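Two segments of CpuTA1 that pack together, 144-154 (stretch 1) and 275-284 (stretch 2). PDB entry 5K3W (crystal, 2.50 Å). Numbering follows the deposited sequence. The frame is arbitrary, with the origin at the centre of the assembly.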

# COMPACT_ATOMS: atom_id res chain seq x y z
N GLN A 144 -7.08 -27.53 -5.21
CA GLN A 144 -6.26 -28.13 -4.17
C GLN A 144 -6.42 -27.39 -2.85
O GLN A 144 -6.65 -28.01 -1.80
CB GLN A 144 -4.80 -28.16 -4.63
CG GLN A 144 -3.96 -29.17 -3.91
CD GLN A 144 -4.59 -30.55 -3.94
OE1 GLN A 144 -5.17 -30.96 -4.96
NE2 GLN A 144 -4.51 -31.27 -2.82
N GLN A 145 -6.30 -26.05 -2.87
CA GLN A 145 -6.44 -25.28 -1.63
C GLN A 145 -7.82 -25.49 -0.99
O GLN A 145 -7.93 -25.51 0.24
CB GLN A 145 -6.18 -23.79 -1.90
CG GLN A 145 -4.84 -23.51 -2.61
CD GLN A 145 -4.05 -22.31 -2.05
OE1 GLN A 145 -4.59 -21.22 -1.81
NE2 GLN A 145 -2.75 -22.52 -1.86
N ARG A 146 -8.87 -25.69 -1.80
CA ARG A 146 -10.18 -25.98 -1.23
C ARG A 146 -10.21 -27.30 -0.47
O ARG A 146 -11.17 -27.53 0.28
CB ARG A 146 -11.23 -25.99 -2.34
CG ARG A 146 -11.46 -24.61 -2.92
CD ARG A 146 -12.50 -24.60 -4.03
NE ARG A 146 -12.51 -23.27 -4.62
CZ ARG A 146 -13.10 -22.95 -5.77
NH1 ARG A 146 -13.74 -23.86 -6.48
NH2 ARG A 146 -13.03 -21.70 -6.21
N LEU A 147 -9.19 -28.15 -0.60
CA LEU A 147 -9.12 -29.38 0.18
C LEU A 147 -8.26 -29.27 1.43
O LEU A 147 -8.37 -30.12 2.32
CB LEU A 147 -8.60 -30.54 -0.68
CG LEU A 147 -9.34 -30.87 -1.99
CD1 LEU A 147 -8.72 -32.09 -2.65
CD2 LEU A 147 -10.82 -31.08 -1.75
N GLY A 148 -7.39 -28.26 1.51
CA GLY A 148 -6.55 -28.07 2.68
C GLY A 148 -5.37 -27.14 2.47
O GLY A 148 -4.74 -27.18 1.41
N ILE A 149 -5.07 -26.31 3.47
CA ILE A 149 -3.92 -25.42 3.48
C ILE A 149 -3.27 -25.46 4.85
O ILE A 149 -3.94 -25.66 5.87
CB ILE A 149 -4.28 -23.95 3.14
CG1 ILE A 149 -5.45 -23.48 4.01
CG2 ILE A 149 -4.58 -23.76 1.67
CD1 ILE A 149 -5.77 -22.00 3.85
N ARG A 150 -1.95 -25.27 4.89
CA ARG A 150 -1.22 -25.03 6.13
C ARG A 150 -1.09 -23.52 6.38
O ARG A 150 -0.77 -22.75 5.46
CB ARG A 150 0.17 -25.66 6.06
CG ARG A 150 0.17 -27.15 5.76
CD ARG A 150 1.59 -27.72 5.68
NE ARG A 150 2.37 -27.54 6.90
CZ ARG A 150 2.32 -28.34 7.97
NH1 ARG A 150 1.50 -29.39 7.99
NH2 ARG A 150 3.06 -28.09 9.03
N VAL A 151 -1.31 -23.11 7.62
CA VAL A 151 -1.34 -21.70 7.95
C VAL A 151 -0.43 -21.42 9.15
O VAL A 151 -0.19 -22.29 9.99
CB VAL A 151 -2.79 -21.22 8.21
CG1 VAL A 151 -2.84 -19.72 8.48
CG2 VAL A 151 -3.68 -21.59 7.03
N VAL A 152 0.06 -20.19 9.24
CA VAL A 152 0.86 -19.75 10.37
C VAL A 152 0.28 -18.45 10.89
O VAL A 152 -0.34 -17.69 10.14
CB VAL A 152 2.35 -19.59 10.00
CG1 VAL A 152 2.93 -20.91 9.56
CG2 VAL A 152 2.52 -18.57 8.88
N THR A 153 0.47 -18.19 12.18
CA THR A 153 0.07 -16.91 12.74
C THR A 153 1.24 -15.92 12.69
O THR A 153 2.40 -16.29 12.92
CB THR A 153 -0.44 -17.06 14.18
OG1 THR A 153 0.48 -17.84 14.95
CG2 THR A 153 -1.78 -17.74 14.19
N LEU A 154 0.92 -14.68 12.34
CA LEU A 154 1.90 -13.60 12.19
C LEU A 154 1.39 -12.34 12.87
O LEU A 154 0.21 -11.99 12.77
CB LEU A 154 2.21 -13.28 10.73
CG LEU A 154 2.92 -14.33 9.87
CD1 LEU A 154 3.31 -13.72 8.52
CD2 LEU A 154 4.13 -14.94 10.59
N ALA A 275 -13.88 -21.42 0.36
CA ALA A 275 -13.53 -21.91 1.69
C ALA A 275 -12.32 -22.82 1.60
O ALA A 275 -12.37 -23.87 0.94
CB ALA A 275 -14.71 -22.65 2.33
N ALA A 276 -11.23 -22.44 2.26
CA ALA A 276 -10.04 -23.27 2.32
C ALA A 276 -9.86 -23.81 3.73
O ALA A 276 -9.54 -23.04 4.65
CB ALA A 276 -8.81 -22.48 1.89
N PRO A 277 -10.03 -25.12 3.95
CA PRO A 277 -9.90 -25.66 5.31
C PRO A 277 -8.44 -25.76 5.73
O PRO A 277 -7.55 -26.06 4.93
CB PRO A 277 -10.55 -27.05 5.20
CG PRO A 277 -10.30 -27.46 3.77
CD PRO A 277 -10.27 -26.17 2.95
N ILE A 278 -8.20 -25.50 7.01
CA ILE A 278 -6.85 -25.43 7.56
C ILE A 278 -6.46 -26.79 8.14
O ILE A 278 -7.10 -27.28 9.07
CB ILE A 278 -6.73 -24.32 8.62
CG1 ILE A 278 -7.01 -22.95 7.99
CG2 ILE A 278 -5.35 -24.38 9.26
CD1 ILE A 278 -7.00 -21.78 8.95
N THR A 279 -5.40 -27.38 7.59
CA THR A 279 -4.88 -28.65 8.08
C THR A 279 -3.87 -28.47 9.20
O THR A 279 -3.73 -29.36 10.05
CB THR A 279 -4.21 -29.43 6.94
OG1 THR A 279 -3.13 -28.65 6.40
CG2 THR A 279 -5.19 -29.73 5.85
N ALA A 280 -3.16 -27.35 9.22
CA ALA A 280 -2.18 -27.10 10.26
C ALA A 280 -2.10 -25.59 10.50
O ALA A 280 -2.16 -24.79 9.57
CB ALA A 280 -0.80 -27.67 9.90
N LEU A 281 -1.98 -25.22 11.77
CA LEU A 281 -1.78 -23.83 12.15
C LEU A 281 -0.53 -23.79 13.01
O LEU A 281 -0.52 -24.36 14.11
CB LEU A 281 -3.00 -23.27 12.89
CG LEU A 281 -2.88 -21.79 13.27
CD1 LEU A 281 -2.77 -20.96 12.00
CD2 LEU A 281 -4.04 -21.31 14.17
N ASP A 282 0.52 -23.16 12.51
CA ASP A 282 1.80 -23.14 13.20
C ASP A 282 2.24 -24.56 13.55
O ASP A 282 2.73 -24.83 14.65
CB ASP A 282 1.73 -22.27 14.44
CG ASP A 282 1.53 -20.80 14.11
OD1 ASP A 282 2.04 -20.34 13.05
OD2 ASP A 282 0.87 -20.11 14.91
N ASP A 283 2.06 -25.48 12.62
CA ASP A 283 2.50 -26.87 12.73
C ASP A 283 1.74 -27.69 13.77
O ASP A 283 2.03 -28.89 13.92
CB ASP A 283 4.00 -26.95 13.05
CG ASP A 283 4.86 -26.39 11.92
OD1 ASP A 283 4.61 -26.76 10.75
OD2 ASP A 283 5.75 -25.56 12.21
N ARG A 284 0.77 -27.11 14.49
CA ARG A 284 -0.23 -27.93 15.16
C ARG A 284 -1.23 -28.41 14.13
O ARG A 284 -1.70 -27.62 13.30
CB ARG A 284 -0.93 -27.14 16.28
CG ARG A 284 -2.23 -27.80 16.73
CD ARG A 284 -2.83 -27.15 17.99
NE ARG A 284 -2.13 -27.57 19.21
CZ ARG A 284 -1.28 -26.80 19.88
NH1 ARG A 284 -0.69 -27.27 20.98
NH2 ARG A 284 -1.04 -25.55 19.46
O HOH W 1 1.34 -24.49 9.71

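Stretch 2 begins beside residues 145-147 of stretch 1. The methyl of Ala 276 meets the end of Ile 149 (CB to CD1, 3.6 Å), while Pro 277 sets its ring against the carbonyls of Gln 145, Arg 146 and Leu 147, with CD 3.1 Å from Arg 146 O. Ile 149 N donates to Pro 277 O at 2.9 Å. Gly 148 has backbone angles that call for glycine, and a CB would clash with Thr 279 CG2.

Ile 278 pairs in parallel with Ile 149 and packs its CG1 3.7 Å from Val 151 CG2. At Thr 279 the chain turns a corner; Thr 279 N donates to Ile 149 O at 2.8 Å, and pairing is seen again beyond it, where Ala 280 O accepts from Val 151 N (2.7 Å). The small CB of Ala 280 lies over one face of the Arg 150 guanidinium. Leu 281 sets CD1 3.7 Å from Val 151 CG1, extending the apolar face of Ile 149 and Ile 278.

Asp 282, within a type I' turn, closes the pairing: its N donates to Val 151 O (2.8 Å), and its carboxylate accepts from both the backbone and the side chain of Thr 153, OD1 from Thr 153 N (2.8 Å) and OD2 from Thr 153 OG1 at a very short 2.3 Å. Asp 283 OD1 salt-bridges Arg 150 NH2 at 2.7 Å.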